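PDB 3IUP: putative NADPH:quinone oxidoreductase from Ralstonia eutropha, which binds NADPH and probably uses it to reduce quinones. Local coordinates for residues S10-K13 with E17-L20; M187-C192 with I197-I202. All coordinates share one frame; numbering follows the deposited sequence. Where two conformers were deposited one is given.

From the N terminus, the chain runs out along strand 4-12, turns, and comes back along strand 17-26. Contact 1 (10-13 with 17-20) closes this short turn of three residues and forms the turn end of a beta hairpin in an antiparallel sheet. Much later the chain enters the Rossmann-type parallel sheet, whose domain probably binds much of the NADPH. There contact 2 (187-192 with 197-202) closes the passage from helix 183-195 to strand 199-203. The two loops follow one another in series and neither nest nor cross. The centres of contact 1 and contact 2 are about 39 Å apart, on opposite sides of the chain's centre. Contact 1 joins two strands of one sheet; contact 2 joins a helix to a strand of another.

Contact 1 of 2, residues S10-K13 with E17-L20; sequences SRIK and ELEL
Ser10-Lys13 and Glu17-Leu20 pair as antiparallel strands at the turn end of a beta hairpin, inside a five-stranded antiparallel sheet. Arg11 and Glu19 form the hydrogen-bonded pair: Arg11 N gives a bond of 2.8 Å to Glu19 O, and Glu19 N returns one to Arg11 O. Past the end of strand 4-12, Lys13 N bonds to Glu17 O at 2.9 Å, which holds the two chains together next to the turn.

The two faces of the hairpin differ in character. On the face of Ser10, Ile12, Leu18 and Leu20 the contact is mostly apolar and buried. Leu18 CD1 reaches across the pair to lie 3.7 Å from Ile12 CG1, and it also touches Ser10 OG. Leu20 CD2 packs on Ser10 CB and OG. That hydroxyl thus touches two leucine methyls, and it is hydrogen-bonded with Leu52 O and Arg87 NH2. Leu52 belongs to helix 46-53, which also meets Leu20 on this face.

Charge dominates where Arg11, Lys13, Glu17 and Glu19 gather. Lys13 starts with CG beside its backbone N (chi1 -50°) and is extended from there, a course that runs alongside Glu17 and brings NZ to both carboxylates. On the way CG passes near Glu17 O and lies against one face of the Arg11 guanidinium, toward its rim. The Glu19 side chain, extended, crosses that of Lys13 at a slant. The shared ammonium probably offsets the repulsion between the two carboxylates. Lys13 NZ makes salt bridges to Glu19 OE1 at 2.7 Å and Glu17 OE2 at 3.0 Å, meeting each oxygen nearly along its C-O bond.

Contact 2 of 2, residues M187-C192 with I197-I202; sequences MLNQIC and IKLVNI
Leu199 of strand 199-203 packs on Leu188, Asn189 and Cys192 of helix 183-195, within a beta-alpha-beta unit of the Rossmann-type parallel sheet. The strand and helix segments run nearly antiparallel, their axes 9.7 Å apart at closest approach. Leu199 CB points toward the helix and lies against Cys192, 4.0 Å from SG. With CG anti to the backbone N (chi1 166°), the side chain extends from there to its two methyls. CD1 goes to Leu188, meeting CD2 of that residue at 4.0 Å, and the two leucines cross at a slant. CD2 goes to Asn189 and Cys192. It lies 3.6 Å from Asn189 CA, and it also touches Asn189 OD1 and Cys192 SG. Leu199 therefore fits among three residues spanning about one turn of the helix.

Cys192 also packs on Ile197, just before the strand. SG stands beside its own backbone N (chi1 -67°), turned to Ile197, and lies 3.8 Å from Ile197 CB and close to CG2. Helix 155-169 and strand 175-177 add to this apolar layer: Val164 touches Leu188 and Ile197, and Leu175 touches Ile197 and Leu199. The side chain of Leu188 is about 9 Å from the bound NADPH.

Beyond Leu199 the contact turns polar. Asn189 OD1 lies 3.6 Å from Asn201 ND2, with the amide planes 76° apart. Asn201 ND2 is held by a hydrogen bond to His219 O, next to strand 220-222. At the other end, the backbone closes the turn between helix and strand: Ile197 N donates to a lone pair of Cys192 O in the carbonyl plane, at 2.9 Å.

Contact 1 of 2, residues S10-K13 with E17-L20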
ATOM      1  N   SER A  10      26.553 -20.398  -0.787  1.00 15.83           N
ATOM      2  CA  SER A  10      25.212 -20.951  -0.624  1.00 15.78           C
ATOM      3  C   SER A  10      24.686 -21.368  -2.008  1.00 15.99           C
ATOM      4  O   SER A  10      24.481 -20.546  -2.871  1.00 15.14           O
ATOM      5  CB  SER A  10      24.281 -19.916  -0.022  1.00 15.79           C
ATOM      6  OG  SER A  10      22.948 -20.420   0.060  1.00 18.09           O
ATOM      7  N   ARG A  11      24.425 -22.652  -2.188  1.00 17.23           N
ATOM      8  CA  ARG A  11      23.984 -23.156  -3.483  0.50 18.32           C
ATOM      9  C   ARG A  11      22.635 -23.856  -3.368  1.00 18.17           C
ATOM     10  O   ARG A  11      22.503 -24.872  -2.687  1.00 19.34           O
ATOM     11  CB  ARG A  11      25.041 -24.112  -4.032  0.50 18.38           C
ATOM     12  CG  ARG A  11      24.932 -24.323  -5.507  0.50 19.54           C
ATOM     13  CD  ARG A  11      26.196 -24.866  -6.154  0.50 21.36           C
ATOM     14  NE  ARG A  11      25.790 -25.244  -7.483  0.50 23.30           N
ATOM     15  CZ  ARG A  11      25.597 -26.498  -7.875  0.50 22.69           C
ATOM     16  NH1 ARG A  11      25.915 -27.525  -7.075  0.50 23.92           N
ATOM     17  NH2 ARG A  11      25.146 -26.716  -9.088  0.50 23.44           N
ATOM     18  N   ILE A  12      21.622 -23.301  -4.026  1.00 19.29           N
ATOM     19  CA  ILE A  12      20.334 -24.040  -4.152  1.00 19.74           C
ATOM     20  C   ILE A  12      20.305 -24.662  -5.534  1.00 20.84           C
ATOM     21  O   ILE A  12      20.357 -23.963  -6.558  1.00 20.80           O
ATOM     22  CB  ILE A  12      19.094 -23.176  -3.890  1.00 20.54           C
ATOM     23  CG1 ILE A  12      19.140 -22.689  -2.447  1.00 23.77           C
ATOM     24  CG2 ILE A  12      17.786 -24.025  -4.204  1.00 18.94           C
ATOM     25  CD1 ILE A  12      18.091 -21.788  -2.105  1.00 28.87           C
ATOM     26  N   LYS A  13      20.192 -25.976  -5.550  1.00 20.16           N
ATOM     27  CA  LYS A  13      20.291 -26.757  -6.761  1.00 21.22           C
ATOM     28  C   LYS A  13      18.908 -27.082  -7.310  1.00 22.13           C
ATOM     29  O   LYS A  13      17.889 -27.059  -6.593  1.00 20.03           O
ATOM     30  CB  LYS A  13      21.065 -28.023  -6.475  1.00 21.58           C
ATOM     31  CG  LYS A  13      22.346 -27.762  -5.772  1.00 22.94           C
ATOM     32  CD  LYS A  13      23.050 -28.990  -5.345  1.00 24.66           C
ATOM     33  CE  LYS A  13      24.202 -28.634  -4.427  1.00 25.74           C
ATOM     34  NZ  LYS A  13      24.985 -29.837  -4.094  1.00 27.37           N
ATOM     35  N   GLU A  17      17.891 -29.199  -3.331  1.00 26.21           N
ATOM     36  CA  GLU A  17      18.813 -29.229  -2.213  1.00 25.78           C
ATOM     37  C   GLU A  17      19.539 -27.887  -2.071  1.00 24.58           C
ATOM     38  O   GLU A  17      20.039 -27.363  -3.024  1.00 24.88           O
ATOM     39  CB  GLU A  17      19.832 -30.328  -2.404  1.00 26.62           C
ATOM     40  CG  GLU A  17      20.985 -30.336  -1.388  1.00 31.49           C
ATOM     41  CD  GLU A  17      22.035 -31.428  -1.635  1.00 37.36           C
ATOM     42  OE1 GLU A  17      21.737 -32.594  -1.308  1.00 41.69           O
ATOM     43  OE2 GLU A  17      23.179 -31.136  -2.109  1.00 40.34           O
ATOM     44  N   LEU A  18      19.593 -27.382  -0.847  1.00 22.80           N
ATOM     45  CA  LEU A  18      20.510 -26.323  -0.430  1.00 21.88           C
ATOM     46  C   LEU A  18      21.801 -26.977   0.049  1.00 20.94           C
ATOM     47  O   LEU A  18      21.754 -27.882   0.835  1.00 20.79           O
ATOM     48  CB  LEU A  18      19.893 -25.501   0.714  1.00 20.15           C
ATOM     49  CG  LEU A  18      20.854 -24.525   1.408  1.00 24.09           C
ATOM     50  CD1 LEU A  18      21.257 -23.384   0.479  1.00 25.35           C
ATOM     51  CD2 LEU A  18      20.315 -23.957   2.720  1.00 21.93           C
ATOM     52  N   GLU A  19      22.947 -26.560  -0.489  1.00 20.30           N
ATOM     53  CA  GLU A  19      24.269 -26.869   0.045  1.00 19.63           C
ATOM     54  C   GLU A  19      25.020 -25.581   0.449  1.00 20.39           C
ATOM     55  O   GLU A  19      25.213 -24.654  -0.369  1.00 19.71           O
ATOM     56  CB  GLU A  19      25.120 -27.676  -0.949  1.00 20.89           C
ATOM     57  CG  GLU A  19      26.511 -28.023  -0.402  1.00 21.07           C
ATOM     58  CD  GLU A  19      27.444 -28.751  -1.378  1.00 29.08           C
ATOM     59  OE1 GLU A  19      27.021 -29.118  -2.495  1.00 36.52           O
ATOM     60  OE2 GLU A  19      28.619 -28.973  -1.043  1.00 28.78           O
ATOM     61  N   LEU A  20      25.471 -25.560   1.700  1.00 19.24           N
ATOM     62  CA  LEU A  20      26.276 -24.508   2.272  1.00 20.32           C
ATOM     63  C   LEU A  20      27.645 -25.053   2.471  1.00 19.82           C
ATOM     64  O   LEU A  20      27.812 -26.155   3.012  1.00 21.01           O
ATOM     65  CB  LEU A  20      25.738 -24.058   3.654  1.00 20.18           C
ATOM     66  CG  LEU A  20      24.352 -23.470   3.626  1.00 23.97           C
ATOM     67  CD1 LEU A  20      23.848 -23.123   5.043  1.00 25.62           C
ATOM     68  CD2 LEU A  20      24.346 -22.219   2.776  1.00 26.50           C
TER

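Contact 2 of 2, residues M187-C192 with I197-I202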
HETATM    1  N   MSE A 187      18.798   1.835  17.476  1.00 16.42           N
HETATM    2  CA  MSE A 187      19.447   2.963  16.838  1.00 15.90           C
HETATM    3  C   MSE A 187      18.451   4.020  16.523  1.00 15.47           C
HETATM    4  O   MSE A 187      18.724   5.179  16.740  1.00 16.04           O
HETATM    5  CB  MSE A 187      20.186   2.567  15.531  1.00 15.58           C
HETATM    6  CG  MSE A 187      21.193   1.575  15.708  1.00 16.29           C
HETATM    7 SE   MSE A 187      21.871   1.179  13.914  0.75 16.60          SE
HETATM    8  CE  MSE A 187      23.139  -0.173  14.521  1.00 16.62           C
ATOM      9  N   LEU A 188      17.299   3.631  15.970  1.00 16.46           N
ATOM     10  CA  LEU A 188      16.297   4.614  15.593  1.00 15.54           C
ATOM     11  C   LEU A 188      15.829   5.418  16.795  1.00 15.82           C
ATOM     12  O   LEU A 188      15.696   6.639  16.756  1.00 15.38           O
ATOM     13  CB  LEU A 188      15.132   3.934  14.878  1.00 15.69           C
ATOM     14  CG  LEU A 188      14.003   4.921  14.558  1.00 16.17           C
ATOM     15  CD1 LEU A 188      14.474   5.971  13.485  1.00 16.00           C
ATOM     16  CD2 LEU A 188      12.768   4.091  14.091  1.00 15.44           C
ATOM     17  N   ASN A 189      15.628   4.728  17.908  1.00 15.84           N
ATOM     18  CA  ASN A 189      15.229   5.421  19.121  1.00 16.56           C
ATOM     19  C   ASN A 189      16.305   6.431  19.555  1.00 16.73           C
ATOM     20  O   ASN A 189      15.987   7.538  19.926  1.00 16.79           O
ATOM     21  CB  ASN A 189      14.952   4.428  20.228  1.00 16.10           C
ATOM     22  CG  ASN A 189      14.538   5.110  21.504  1.00 17.19           C
ATOM     23  OD1 ASN A 189      13.514   5.789  21.541  1.00 17.35           O
ATOM     24  ND2 ASN A 189      15.320   4.913  22.560  1.00 16.78           N
ATOM     25  N   GLN A 190      17.587   6.076  19.466  1.00 17.14           N
ATOM     26  CA  GLN A 190      18.643   7.045  19.795  1.00 17.71           C
ATOM     27  C   GLN A 190      18.681   8.274  18.848  1.00 17.64           C
ATOM     28  O   GLN A 190      18.931   9.398  19.276  1.00 16.62           O
ATOM     29  CB  GLN A 190      20.021   6.377  19.872  1.00 17.53           C
ATOM     30  CG  GLN A 190      20.193   5.344  21.043  1.00 18.72           C
ATOM     31  CD  GLN A 190      19.768   5.936  22.384  1.00 21.16           C
ATOM     32  OE1 GLN A 190      20.186   7.035  22.718  1.00 24.05           O
ATOM     33  NE2 GLN A 190      18.888   5.258  23.106  1.00 21.15           N
ATOM     34  N   ILE A 191      18.473   8.027  17.561  1.00 18.01           N
ATOM     35  CA  ILE A 191      18.397   9.118  16.578  1.00 17.90           C
ATOM     36  C   ILE A 191      17.285  10.074  16.965  1.00 18.18           C
ATOM     37  O   ILE A 191      17.458  11.282  17.010  1.00 18.34           O
ATOM     38  CB  ILE A 191      18.136   8.567  15.138  1.00 17.68           C
ATOM     39  CG1 ILE A 191      19.338   7.838  14.596  1.00 17.09           C
ATOM     40  CG2 ILE A 191      17.731   9.684  14.180  1.00 18.02           C
ATOM     41  CD1 ILE A 191      18.966   6.949  13.393  1.00 20.02           C
ATOM     42  N   CYS A 192      16.103   9.528  17.220  1.00 17.42           N
ATOM     43  CA  CYS A 192      14.970  10.357  17.516  1.00 17.52           C
ATOM     44  C   CYS A 192      15.115  11.124  18.837  1.00 17.53           C
ATOM     45  O   CYS A 192      14.689  12.277  18.937  1.00 17.93           O
ATOM     46  CB  CYS A 192      13.703   9.516  17.500  1.00 17.14           C
ATOM     47  SG  CYS A 192      13.256   8.883  15.850  1.00 19.61           S
ATOM     48  N   ILE A 197      12.811  13.972  17.496  1.00 19.28           N
ATOM     49  CA  ILE A 197      11.711  13.431  16.675  1.00 18.94           C
ATOM     50  C   ILE A 197      10.824  12.558  17.542  1.00 17.58           C
ATOM     51  O   ILE A 197      11.320  11.651  18.248  1.00 17.64           O
ATOM     52  CB  ILE A 197      12.302  12.575  15.513  1.00 18.57           C
ATOM     53  CG1 ILE A 197      13.200  13.451  14.640  1.00 19.55           C
ATOM     54  CG2 ILE A 197      11.176  11.945  14.662  1.00 18.44           C
ATOM     55  CD1 ILE A 197      14.154  12.694  13.743  1.00 18.70           C
ATOM     56  N   LYS A 198       9.521  12.779  17.449  1.00 17.68           N
ATOM     57  CA  LYS A 198       8.571  11.967  18.162  1.00 18.03           C
ATOM     58  C   LYS A 198       8.441  10.600  17.495  1.00 17.48           C
ATOM     59  O   LYS A 198       8.393  10.476  16.257  1.00 17.84           O
ATOM     60  CB  LYS A 198       7.206  12.683  18.231  1.00 18.34           C
ATOM     61  CG  LYS A 198       7.316  14.078  18.856  1.00 19.04           C
ATOM     62  CD  LYS A 198       5.928  14.736  19.003  1.00 22.03           C
ATOM     63  N   LEU A 199       8.419   9.582  18.326  1.00 17.28           N
ATOM     64  CA  LEU A 199       8.571   8.218  17.844  1.00 16.01           C
ATOM     65  C   LEU A 199       7.689   7.321  18.688  1.00 15.42           C
ATOM     66  O   LEU A 199       7.687   7.419  19.930  1.00 15.36           O
ATOM     67  CB  LEU A 199      10.023   7.829  17.964  1.00 15.30           C
ATOM     68  CG  LEU A 199      10.319   6.332  17.812  1.00 16.95           C
ATOM     69  CD1 LEU A 199       9.963   5.823  16.344  1.00 14.17           C
ATOM     70  CD2 LEU A 199      11.761   6.006  18.158  1.00 16.21           C
ATOM     71  N   VAL A 200       6.947   6.428  18.050  1.00 14.42           N
ATOM     72  CA  VAL A 200       6.247   5.395  18.763  1.00 14.95           C
ATOM     73  C   VAL A 200       6.913   4.087  18.466  1.00 15.46           C
ATOM     74  O   VAL A 200       6.967   3.644  17.305  1.00 15.44           O
ATOM     75  CB  VAL A 200       4.761   5.333  18.411  1.00 15.21           C
ATOM     76  CG1 VAL A 200       4.044   4.127  19.127  1.00 16.70           C
ATOM     77  CG2 VAL A 200       4.055   6.723  18.644  1.00 14.11           C
ATOM     78  N   ASN A 201       7.421   3.438  19.513  1.00 15.27           N
ATOM     79  CA  ASN A 201       8.063   2.129  19.392  1.00 15.52           C
ATOM     80  C   ASN A 201       7.058   1.047  19.713  1.00 16.37           C
ATOM     81  O   ASN A 201       6.348   1.161  20.705  1.00 17.83           O
ATOM     82  CB  ASN A 201       9.218   2.007  20.402  1.00 15.95           C
ATOM     83  CG  ASN A 201      10.321   2.987  20.152  1.00 16.72           C
ATOM     84  OD1 ASN A 201      11.154   2.741  19.296  1.00 18.13           O
ATOM     85  ND2 ASN A 201      10.356   4.118  20.893  1.00 14.80           N
ATOM     86  N   ILE A 202       6.980   0.044  18.862  1.00 15.51           N
ATOM     87  CA  ILE A 202       6.124  -1.122  19.083  1.00 16.52           C
ATOM     88  C   ILE A 202       6.971  -2.356  19.206  1.00 16.63           C
ATOM     89  O   ILE A 202       7.829  -2.616  18.373  1.00 16.24           O
ATOM     90  CB  ILE A 202       5.076  -1.289  17.974  1.00 15.50           C
ATOM     91  CG1 ILE A 202       4.149  -0.081  17.957  1.00 16.60           C
ATOM     92  CG2 ILE A 202       4.280  -2.578  18.194  1.00 16.47           C
ATOM     93  CD1 ILE A 202       3.152  -0.000  16.759  1.00 17.39           C
TER